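Local coordinates for protein ribosome biogenesis Nep1 RNA methyltransferase (Archaeoglobus fulgidus, PDB 3O7B) that probably methylates N1 of a specific pseudouridine in 16S ribosomal RNA during small-subunit biogenesis, using S-adenosylmethionine as methyl donor, at residues 32-37 against 110-115; 87-92 against 193-198; 116-121 against 154-159. All coordinates share one frame; numbering follows the deposited sequence. Where two conformers were deposited one is given.

Interaction 1: 32-37 against 110-115; sequences FLEASL and HTLNGE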
loop_
_atom_site.group_PDB
_atom_site.type_symbol
_atom_site.label_atom_id
_atom_site.label_comp_id
_atom_site.label_asym_id
_atom_site.label_seq_id
_atom_site.Cartn_x
_atom_site.Cartn_y
_atom_site.Cartn_z
ATOM N N PHE A 32 -12.838 0.764 -8.324
ATOM C CA PHE A 32 -11.635 1.430 -8.792
ATOM C C PHE A 32 -11.718 1.599 -10.280
ATOM O O PHE A 32 -11.954 0.628 -11.007
ATOM C CB PHE A 32 -10.383 0.667 -8.340
ATOM C CG PHE A 32 -10.229 0.659 -6.841
ATOM C CD1 PHE A 32 -9.869 1.822 -6.171
ATOM C CD2 PHE A 32 -10.501 -0.497 -6.097
ATOM C CE1 PHE A 32 -9.790 1.854 -4.772
ATOM C CE2 PHE A 32 -10.401 -0.473 -4.688
ATOM C CZ PHE A 32 -10.039 0.707 -4.041
ATOM N N LEU A 33 -11.573 2.842 -10.717
ATOM C CA LEU A 33 -11.794 3.214 -12.127
ATOM C C LEU A 33 -10.529 3.340 -12.920
ATOM O O LEU A 33 -9.513 3.883 -12.440
ATOM C CB LEU A 33 -12.549 4.542 -12.202
ATOM C CG LEU A 33 -13.958 4.566 -11.650
ATOM C CD1 LEU A 33 -14.501 5.981 -11.804
ATOM C CD2 LEU A 33 -14.882 3.553 -12.373
ATOM N N GLU A 34 -10.576 2.865 -14.165
ATOM C CA GLU A 34 -9.456 2.979 -15.093
ATOM C C GLU A 34 -8.168 2.452 -14.458
ATOM O O GLU A 34 -7.083 3.041 -14.604
ATOM C CB GLU A 34 -9.296 4.422 -15.597
ATOM C CG GLU A 34 -10.465 4.864 -16.483
ATOM C CD GLU A 34 -10.310 6.266 -16.997
ATOM O OE1 GLU A 34 -9.172 6.782 -17.010
ATOM O OE2 GLU A 34 -11.347 6.840 -17.409
ATOM N N ALA A 35 -8.289 1.314 -13.776
ATOM C CA ALA A 35 -7.100 0.727 -13.145
ATOM C C ALA A 35 -6.082 0.353 -14.198
ATOM O O ALA A 35 -6.410 -0.157 -15.288
ATOM C CB ALA A 35 -7.464 -0.460 -12.297
ATOM N N SER A 36 -4.823 0.617 -13.873
ATOM C CA SER A 36 -3.709 0.489 -14.787
ATOM C C SER A 36 -3.249 -0.967 -14.802
ATOM O O SER A 36 -2.150 -1.316 -14.322
ATOM C CB SER A 36 -2.605 1.443 -14.320
ATOM O OG SER A 36 -1.599 1.603 -15.295
ATOM N N LEU A 37 -4.113 -1.819 -15.350
ATOM C CA LEU A 37 -3.985 -3.258 -15.258
ATOM C C LEU A 37 -4.302 -3.858 -16.623
ATOM O O LEU A 37 -5.459 -3.864 -17.062
ATOM C CB LEU A 37 -4.972 -3.731 -14.205
ATOM C CG LEU A 37 -4.892 -5.045 -13.481
ATOM C CD1 LEU A 37 -3.659 -5.057 -12.594
ATOM C CD2 LEU A 37 -6.143 -5.155 -12.650
ATOM N N HIS A 110 -12.481 -1.655 -12.466
ATOM C CA HIS A 110 -12.697 -1.349 -13.867
ATOM C C HIS A 110 -11.335 -0.999 -14.431
ATOM O O HIS A 110 -10.633 -0.147 -13.863
ATOM C CB HIS A 110 -13.695 -0.180 -13.928
ATOM C CG HIS A 110 -13.650 0.633 -15.180
ATOM N ND1 HIS A 110 -14.368 0.331 -16.324
ATOM C CD2 HIS A 110 -13.012 1.801 -15.424
ATOM C CE1 HIS A 110 -14.149 1.280 -17.223
ATOM N NE2 HIS A 110 -13.331 2.180 -16.703
ATOM N N THR A 111 -10.922 -1.663 -15.496
ATOM C CA THR A 111 -9.592 -1.414 -16.045
ATOM C C THR A 111 -9.617 -0.314 -17.114
ATOM O O THR A 111 -10.698 0.073 -17.605
ATOM C CB THR A 111 -8.958 -2.669 -16.652
ATOM O OG1 THR A 111 -9.630 -2.960 -17.887
ATOM C CG2 THR A 111 -9.075 -3.857 -15.716
ATOM N N LEU A 112 -8.426 0.162 -17.477
ATOM C CA LEU A 112 -8.262 1.162 -18.543
ATOM C C LEU A 112 -8.884 0.734 -19.849
ATOM O O LEU A 112 -9.220 1.592 -20.669
ATOM C CB LEU A 112 -6.786 1.408 -18.819
ATOM C CG LEU A 112 -6.048 2.295 -17.845
ATOM C CD1 LEU A 112 -4.557 2.187 -18.126
ATOM C CD2 LEU A 112 -6.535 3.732 -17.993
ATOM N N ASN A 113 -8.981 -0.574 -20.056
ATOM C CA ASN A 113 -9.537 -1.129 -21.294
ATOM C C ASN A 113 -11.020 -1.469 -21.186
ATOM O O ASN A 113 -11.599 -2.060 -22.109
ATOM C CB ASN A 113 -8.702 -2.328 -21.756
ATOM C CG ASN A 113 -7.278 -1.928 -22.123
ATOM O OD1 ASN A 113 -6.305 -2.573 -21.709
ATOM N ND2 ASN A 113 -7.145 -0.840 -22.885
ATOM N N GLY A 114 -11.631 -1.094 -20.064
ATOM C CA GLY A 114 -13.072 -1.239 -19.853
ATOM C C GLY A 114 -13.555 -2.566 -19.298
ATOM O O GLY A 114 -14.770 -2.797 -19.181
ATOM N N GLU A 115 -12.617 -3.443 -18.934
ATOM C CA GLU A 115 -12.986 -4.732 -18.357
ATOM C C GLU A 115 -13.432 -4.540 -16.910
ATOM O O GLU A 115 -12.976 -3.603 -16.241
ATOM C CB GLU A 115 -11.813 -5.703 -18.398
ATOM C CG GLU A 115 -11.309 -5.981 -19.788
ATOM C CD GLU A 115 -9.812 -6.131 -19.827
ATOM O OE1 GLU A 115 -9.095 -5.246 -19.283
ATOM O OE2 GLU A 115 -9.342 -7.130 -20.409
#
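Phe32 O receives the backbone N of His110 at 2.8 Å. The Phe32 ring itself leads away from 110-115 and packs on helix 87-98. Leu33 brings CD2 to 4.0 Å from CD2 of His110. At Glu34 the chain turns a corner with positive phi and psi. Its backbone N then faces the edge of the His110 imidazole, near the ring plane. The ring is placed there by a chi1 of 157°, which puts CG roughly opposite the backbone N. Glu34 CG runs alongside the same ring, and Glu34 CB meets Leu112 CD2 at 3.7 Å. The carboxylate of Glu34 is held elsewhere, by Lys83, Thr205 and the backbone N of Phe202. Ala35 forms a parallel bridge with Thr111. Its N bonds to His110 O at 2.8 Å, and its O accepts from Leu112 N at 3.0 Å. Ser36 OG bonds the backbone O of Lys83 and the backbone N of Arg86, while Ser36 CA touches Leu112 CD1. Leu37 O lies 3.7 Å from Thr111 CB and has no polar partner. Thr111 OG1 accepts from Asn113 N in an ST turn and also bonds Glu115 OE1. Three backbone bonds thus join two buried strand ends. The polar ends of Glu34 and Ser36 are satisfied outside the contact, so the side chains add mostly carbon contacts and the imidazole edge.

Interaction 2: 87-92 against 193-198; sequences PDIVHQ and IGAFPH. With SAH (S-adenosyl-L-homocysteine), chain C.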
loop_
_atom_site.group_PDB
_atom_site.type_symbol
_atom_site.label_atom_id
_atom_site.label_comp_id
_atom_site.label_asym_id
_atom_site.label_seq_id
_atom_site.Cartn_x
_atom_site.Cartn_y
_atom_site.Cartn_z
ATOM N N PRO A 87 0.283 -1.206 -12.111
ATOM C CA PRO A 87 -0.581 -2.080 -11.310
ATOM C C PRO A 87 -0.364 -1.909 -9.805
ATOM O O PRO A 87 -1.214 -2.350 -9.020
ATOM C CB PRO A 87 -0.200 -3.495 -11.769
ATOM C CG PRO A 87 1.180 -3.356 -12.380
ATOM C CD PRO A 87 1.287 -1.952 -12.899
ATOM N N ASP A 88 0.725 -1.244 -9.420
ATOM C CA ASP A 88 0.990 -1.007 -7.991
ATOM C C ASP A 88 -0.103 -0.167 -7.356
ATOM O O ASP A 88 -0.415 -0.309 -6.162
ATOM C CB ASP A 88 2.329 -0.298 -7.804
ATOM C CG ASP A 88 2.433 0.961 -8.632
ATOM O OD1 ASP A 88 2.548 0.810 -9.873
ATOM O OD2 ASP A 88 2.403 2.069 -8.051
ATOM N N ILE A 89 -0.712 0.726 -8.139
ATOM C CA ILE A 89 -1.681 1.634 -7.545
ATOM C C ILE A 89 -2.915 0.873 -7.052
ATOM O O ILE A 89 -3.318 0.976 -5.880
ATOM C CB ILE A 89 -2.092 2.761 -8.516
ATOM C CG1 ILE A 89 -0.877 3.632 -8.827
ATOM C CG2 ILE A 89 -3.235 3.594 -7.940
ATOM C CD1 ILE A 89 -1.096 4.590 -10.004
ATOM N N VAL A 90 -3.517 0.080 -7.935
ATOM C CA VAL A 90 -4.704 -0.643 -7.523
ATOM C C VAL A 90 -4.359 -1.740 -6.496
ATOM O O VAL A 90 -5.166 -2.035 -5.627
ATOM C CB VAL A 90 -5.515 -1.182 -8.757
ATOM C CG1 VAL A 90 -4.828 -2.350 -9.419
ATOM C CG2 VAL A 90 -6.935 -1.544 -8.351
ATOM N N HIS A 91 -3.150 -2.294 -6.575
ATOM C CA HIS A 91 -2.700 -3.281 -5.570
ATOM C C HIS A 91 -2.856 -2.727 -4.164
ATOM O O HIS A 91 -3.495 -3.349 -3.316
ATOM C CB HIS A 91 -1.241 -3.643 -5.825
ATOM C CG HIS A 91 -0.675 -4.614 -4.831
ATOM N ND1 HIS A 91 0.594 -4.474 -4.309
ATOM C CD2 HIS A 91 -1.213 -5.710 -4.248
ATOM C CE1 HIS A 91 0.821 -5.457 -3.454
ATOM N NE2 HIS A 91 -0.254 -6.225 -3.402
ATOM N N GLN A 92 -2.295 -1.537 -3.934
ATOM C CA GLN A 92 -2.247 -1.021 -2.574
ATOM C C GLN A 92 -3.623 -0.591 -2.113
ATOM O O GLN A 92 -3.989 -0.766 -0.947
ATOM C CB GLN A 92 -1.249 0.133 -2.503
ATOM C CG GLN A 92 0.194 -0.312 -2.846
ATOM C CD GLN A 92 1.082 0.785 -3.408
ATOM O OE1 GLN A 92 0.673 1.944 -3.538
ATOM N NE2 GLN A 92 2.319 0.417 -3.752
ATOM N N ILE A 193 -13.244 5.623 -7.317
ATOM C CA ILE A 193 -11.947 6.264 -7.157
ATOM C C ILE A 193 -11.037 5.832 -8.299
ATOM O O ILE A 193 -10.905 4.625 -8.585
ATOM C CB ILE A 193 -11.313 5.853 -5.787
ATOM C CG1 ILE A 193 -12.222 6.282 -4.620
ATOM C CG2 ILE A 193 -9.882 6.403 -5.642
ATOM C CD1 ILE A 193 -11.916 5.623 -3.241
ATOM N N GLY A 194 -10.394 6.786 -8.963
ATOM C CA GLY A 194 -9.463 6.440 -10.025
ATOM C C GLY A 194 -8.260 5.682 -9.481
ATOM O O GLY A 194 -7.790 5.985 -8.347
ATOM N N ALA A 195 -7.757 4.741 -10.271
ATOM C CA ALA A 195 -6.585 3.947 -9.890
ATOM C C ALA A 195 -5.497 3.994 -10.964
ATOM O O ALA A 195 -4.911 2.979 -11.318
ATOM C CB ALA A 195 -6.994 2.493 -9.558
ATOM N N PHE A 196 -5.264 5.192 -11.490
ATOM C CA PHE A 196 -4.259 5.422 -12.530
ATOM C C PHE A 196 -3.432 6.633 -12.071
ATOM O O PHE A 196 -3.891 7.419 -11.258
ATOM C CB PHE A 196 -4.936 5.690 -13.894
ATOM C CG PHE A 196 -5.971 6.777 -13.854
ATOM C CD1 PHE A 196 -5.624 8.103 -14.117
ATOM C CD2 PHE A 196 -7.288 6.497 -13.498
ATOM C CE1 PHE A 196 -6.592 9.115 -14.060
ATOM C CE2 PHE A 196 -8.253 7.504 -13.435
ATOM C CZ PHE A 196 -7.906 8.818 -13.707
ATOM N N PRO A 197 -2.186 6.754 -12.554
ATOM C CA PRO A 197 -1.307 7.789 -11.983
ATOM C C PRO A 197 -1.429 9.229 -12.502
ATOM O O PRO A 197 -1.107 10.173 -11.773
ATOM C CB PRO A 197 0.092 7.261 -12.305
ATOM C CG PRO A 197 -0.085 6.467 -13.520
ATOM C CD PRO A 197 -1.474 5.882 -13.496
ATOM N N HIS A 198 -1.858 9.390 -13.755
ATOM C CA HIS A 198 -1.824 10.704 -14.425
ATOM C C HIS A 198 -3.016 10.873 -15.332
ATOM O O HIS A 198 -3.605 9.891 -15.778
ATOM C CB HIS A 198 -0.579 10.873 -15.300
ATOM C CG HIS A 198 0.710 10.681 -14.575
ATOM N ND1 HIS A 198 1.185 11.590 -13.660
ATOM C CD2 HIS A 198 1.627 9.688 -14.644
ATOM C CE1 HIS A 198 2.342 11.160 -13.188
ATOM N NE2 HIS A 198 2.631 10.010 -13.766
HETATM N N SAH C . -6.528 13.136 -12.069
HETATM C CA SAH C . -5.296 12.943 -11.250
HETATM C CB SAH C . -4.695 11.576 -11.546
HETATM C CG SAH C . -5.350 10.447 -10.754
HETATM S SD SAH C . -5.257 10.692 -8.954
HETATM C C SAH C . -4.270 14.047 -11.484
HETATM O O SAH C . -4.544 15.018 -12.193
HETATM C "C5'" SAH C . -6.147 9.254 -8.300
HETATM C "C4'" SAH C . -7.619 9.422 -7.940
HETATM O "O4'" SAH C . -7.786 10.030 -6.672
HETATM C "C3'" SAH C . -8.410 10.321 -8.872
HETATM O "O3'" SAH C . -8.745 9.666 -10.069
HETATM C "C2'" SAH C . -9.605 10.652 -8.017
HETATM O "O2'" SAH C . -10.537 9.567 -8.013
HETATM C "C1'" SAH C . -9.002 10.759 -6.629
HETATM N N9 SAH C . -8.658 12.131 -6.169
HETATM C C8 SAH C . -7.455 12.785 -6.309
HETATM N N7 SAH C . -7.554 14.001 -5.710
HETATM C C5 SAH C . -8.784 14.112 -5.167
HETATM C C6 SAH C . -9.418 15.123 -4.456
HETATM N N6 SAH C . -8.789 16.275 -4.170
HETATM N N1 SAH C . -10.710 14.941 -4.022
HETATM C C2 SAH C . -11.391 13.773 -4.313
HETATM N N3 SAH C . -10.760 12.779 -5.025
HETATM C C4 SAH C . -9.490 12.944 -5.456
HETATM O O HOH W 1 -3.506 0.581 -10.962
#
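Ile89 fills the tight part of this contact. Its CD1 reaches Pro197 N at 3.5 Å and Pro197 CB at 3.7 Å, and the two side chains cross at about a right angle. The other branch, CG2, lies 3.8 Å from the carbonyl carbon of Ala195. With chi1 at -64°, CG1 is turned beside the backbone N and CG2 lies opposite that N. The two branches therefore spread along the chain, one on Pro197 and one on Ala195. Val90 adds a lighter touch, CB to CB of Ala195 at 4.0 Å; Phe32 packs against both residues.

The looser part is bridged by water. Water 1 accepts from Val90 N at 3.1 Å and donates to Ala195 O at 2.8 Å. Helix and loop are linked there through this molecule, and no direct polar bond joins them.

The far side of 193-198 faces S-adenosylhomocysteine. Gly194 N donates to the ribose O2' at 2.9 Å, almost straight. A CB on Gly194 would collide with the ribose O3'. Phe196 points away from the helix, and its ring lies obliquely against CG of the ligand. Asp88 forms a salt bridge with Arg86, which is predicted to contact the substrate rRNA and also touches Pro197. Farther along the helix, Gln92 NE2 bonds Arg127 O of the second subunit. A cofactor loop following a sheet strand, beside a helix that reaches the dimer interface, is consistent with the cofactor site of a SPOUT methyltransferase.

Interaction 3: 116-121 against 154-159; sequences IIWVNR and EFKDVG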
loop_
_atom_site.group_PDB
_atom_site.type_symbol
_atom_site.label_atom_id
_atom_site.label_comp_id
_atom_site.label_asym_id
_atom_site.label_seq_id
_atom_site.Cartn_x
_atom_site.Cartn_y
_atom_site.Cartn_z
ATOM N N ILE A 116 -14.315 -5.412 -16.439
ATOM C CA ILE A 116 -14.858 -5.361 -15.101
ATOM C C ILE A 116 -14.405 -6.620 -14.353
ATOM O O ILE A 116 -14.686 -7.739 -14.793
ATOM C CB ILE A 116 -16.416 -5.264 -15.121
ATOM C CG1 ILE A 116 -16.893 -3.952 -15.787
ATOM C CG2 ILE A 116 -16.982 -5.382 -13.732
ATOM C CD1 ILE A 116 -16.376 -2.682 -15.117
ATOM N N ILE A 117 -13.696 -6.426 -13.243
ATOM C CA ILE A 117 -13.271 -7.518 -12.378
ATOM C C ILE A 117 -13.992 -7.407 -11.050
ATOM O O ILE A 117 -14.003 -6.347 -10.404
ATOM C CB ILE A 117 -11.742 -7.456 -12.152
ATOM C CG1 ILE A 117 -10.981 -7.573 -13.468
ATOM C CG2 ILE A 117 -11.301 -8.499 -11.110
ATOM C CD1 ILE A 117 -9.540 -7.056 -13.411
ATOM N N TRP A 118 -14.623 -8.497 -10.636
ATOM C CA TRP A 118 -15.255 -8.567 -9.340
ATOM C C TRP A 118 -14.282 -9.258 -8.372
ATOM O O TRP A 118 -13.702 -10.295 -8.728
ATOM C CB TRP A 118 -16.565 -9.366 -9.449
ATOM C CG TRP A 118 -17.231 -9.627 -8.136
ATOM C CD1 TRP A 118 -17.965 -8.749 -7.404
ATOM C CD2 TRP A 118 -17.243 -10.865 -7.404
ATOM N NE1 TRP A 118 -18.418 -9.346 -6.254
ATOM C CE2 TRP A 118 -17.993 -10.649 -6.232
ATOM C CE3 TRP A 118 -16.682 -12.129 -7.625
ATOM C CZ2 TRP A 118 -18.218 -11.653 -5.280
ATOM C CZ3 TRP A 118 -16.888 -13.128 -6.659
ATOM C CH2 TRP A 118 -17.657 -12.880 -5.512
ATOM N N VAL A 119 -14.111 -8.675 -7.187
ATOM C CA VAL A 119 -13.264 -9.235 -6.132
ATOM C C VAL A 119 -14.144 -9.579 -4.940
ATOM O O VAL A 119 -14.719 -8.693 -4.320
ATOM C CB VAL A 119 -12.130 -8.241 -5.707
ATOM C CG1 VAL A 119 -11.207 -8.899 -4.687
ATOM C CG2 VAL A 119 -11.316 -7.783 -6.915
ATOM N N ASN A 120 -14.272 -10.876 -4.632
ATOM C CA ASN A 120 -14.999 -11.321 -3.462
ATOM C C ASN A 120 -14.485 -10.591 -2.230
ATOM O O ASN A 120 -13.278 -10.463 -2.029
ATOM C CB ASN A 120 -14.779 -12.838 -3.333
ATOM C CG ASN A 120 -15.649 -13.501 -2.270
ATOM O OD1 ASN A 120 -15.914 -12.957 -1.205
ATOM N ND2 ASN A 120 -16.062 -14.741 -2.566
ATOM N N ARG A 121 -15.409 -10.098 -1.417
ATOM C CA ARG A 121 -15.064 -9.340 -0.238
ATOM C C ARG A 121 -14.145 -10.134 0.680
ATOM O O ARG A 121 -13.348 -9.549 1.407
ATOM C CB ARG A 121 -16.347 -8.851 0.474
ATOM C CG ARG A 121 -16.116 -8.004 1.718
ATOM C CD ARG A 121 -15.378 -6.703 1.397
ATOM N NE ARG A 121 -15.021 -5.953 2.596
ATOM C CZ ARG A 121 -13.913 -6.165 3.307
ATOM N NH1 ARG A 121 -13.041 -7.118 2.944
ATOM N NH2 ARG A 121 -13.672 -5.409 4.369
ATOM N N GLU A 154 -13.062 -12.627 -10.494
ATOM C CA GLU A 154 -13.525 -13.025 -11.828
ATOM C C GLU A 154 -13.866 -11.840 -12.721
ATOM O O GLU A 154 -14.456 -10.869 -12.240
ATOM C CB GLU A 154 -14.775 -13.905 -11.702
ATOM C CG GLU A 154 -15.150 -14.610 -12.991
ATOM C CD GLU A 154 -16.355 -15.520 -12.851
ATOM O OE1 GLU A 154 -17.293 -15.188 -12.091
ATOM O OE2 GLU A 154 -16.359 -16.578 -13.516
ATOM N N PHE A 155 -13.517 -11.934 -14.009
ATOM C CA PHE A 155 -14.026 -10.971 -15.001
ATOM C C PHE A 155 -15.522 -11.169 -15.152
ATOM O O PHE A 155 -16.006 -12.312 -15.195
ATOM C CB PHE A 155 -13.368 -11.159 -16.356
ATOM C CG PHE A 155 -11.971 -10.646 -16.420
ATOM C CD1 PHE A 155 -11.725 -9.316 -16.707
ATOM C CD2 PHE A 155 -10.886 -11.490 -16.158
ATOM C CE1 PHE A 155 -10.416 -8.827 -16.772
ATOM C CE2 PHE A 155 -9.579 -11.013 -16.224
ATOM C CZ PHE A 155 -9.340 -9.690 -16.517
ATOM N N LYS A 156 -16.261 -10.063 -15.233
ATOM C CA LYS A 156 -17.700 -10.141 -15.485
ATOM C C LYS A 156 -18.021 -9.627 -16.883
ATOM O O LYS A 156 -17.445 -8.623 -17.320
ATOM C CB LYS A 156 -18.488 -9.340 -14.448
ATOM C CG LYS A 156 -18.278 -9.780 -13.001
ATOM C CD LYS A 156 -18.719 -11.216 -12.733
ATOM C CE LYS A 156 -18.938 -11.415 -11.240
ATOM N NZ LYS A 156 -19.536 -12.740 -10.917
ATOM N N ASP A 157 -18.962 -10.286 -17.570
ATOM C CA ASP A 157 -19.319 -9.903 -18.945
ATOM C C ASP A 157 -20.361 -8.787 -18.946
ATOM O O ASP A 157 -21.453 -8.903 -19.531
ATOM C CB ASP A 157 -19.824 -11.108 -19.751
ATOM C CG ASP A 157 -19.854 -10.841 -21.258
ATOM O OD1 ASP A 157 -19.248 -9.847 -21.727
ATOM O OD2 ASP A 157 -20.481 -11.652 -21.980
ATOM N N VAL A 158 -20.025 -7.711 -18.253
ATOM C CA VAL A 158 -20.867 -6.524 -18.167
ATOM C C VAL A 158 -19.965 -5.302 -18.288
ATOM O O VAL A 158 -18.738 -5.422 -18.370
ATOM C CB VAL A 158 -21.663 -6.460 -16.855
ATOM C CG1 VAL A 158 -22.515 -7.709 -16.663
ATOM C CG2 VAL A 158 -20.724 -6.232 -15.630
ATOM N N GLY A 159 -20.574 -4.124 -18.309
ATOM C CA GLY A 159 -19.824 -2.887 -18.365
ATOM C C GLY A 159 -19.931 -2.136 -17.061
ATOM O O GLY A 159 -20.682 -2.502 -16.157
HETATM O O HOH W 2 -15.308 -7.361 -18.395
#
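Ile117 and Phe155 pair across two antiparallel strands and send their side chains to the same face of the sheet. The Ile117 CG1 methylene sits over one face of the Phe155 ring, 4.0 Å from its centroid, as a CH-pi contact. CD1 of Ile117 continues along the ring and approaches CE1 at 3.9 Å. Phe155 has chi1 -75°, with CG opposite its carbonyl carbon; this swings the ring alongside the isoleucine. Phe140 meets the ring edge-to-face and Arg143 makes a cation-pi contact with it. With an alanine here the ring is gone, which would probably leave a gap beside Ile117, and Phe140 and Arg143 without their aromatic partner.

The other face carries Ile116, Trp118, Glu154 and Lys156. Lys156 bends at chi2 (-62°), which lays its chain alongside Trp118. Its CE reaches Trp118 CB at 3.6 Å and stands obliquely to the indole. In the conformer given for Glu154, its OE1 lies 3.5 Å from Lys156 NZ, a long and tentative salt bridge, and its OE2 pairs with Arg144. Ile116 turns CG1 onto Val158 O at 3.5 Å and onto the backbone of Gly159, the N-cap of the next helix.

Glu154 and Trp118 exchange two backbone bonds. Lys156 N bonds Ile116 O at 2.8 Å, and water 2 links Ile116 N with Lys156 O. Away from the cofactor and rRNA sites, this is antiparallel beta pairing between 116-119 and 150-156, within the antiparallel part of a mixed sheet.

How the interactions relate
From the N terminus, strand 28-35 supplies 32-37. Further on comes helix 87-98, and then strand 105-111 returns to close the loop of interaction 1. Strand 116-119 comes straight after and opens interaction 3, which closes at 154-159 after helix 129-142. Interactions 1 and 3 are therefore in series. Interaction 2 begins within the loop of interaction 1 and ends beyond it, at 193-198, so the two cross. Interaction 3 is nested inside the loop of interaction 2. One mixed sheet joins all three. Interactions 1 and 2 touch through strands 28-35 and 189-194, and interactions 1 and 3 through 105-111 and 116-119. Interactions 2 and 3 lie about 17 Å apart between centres.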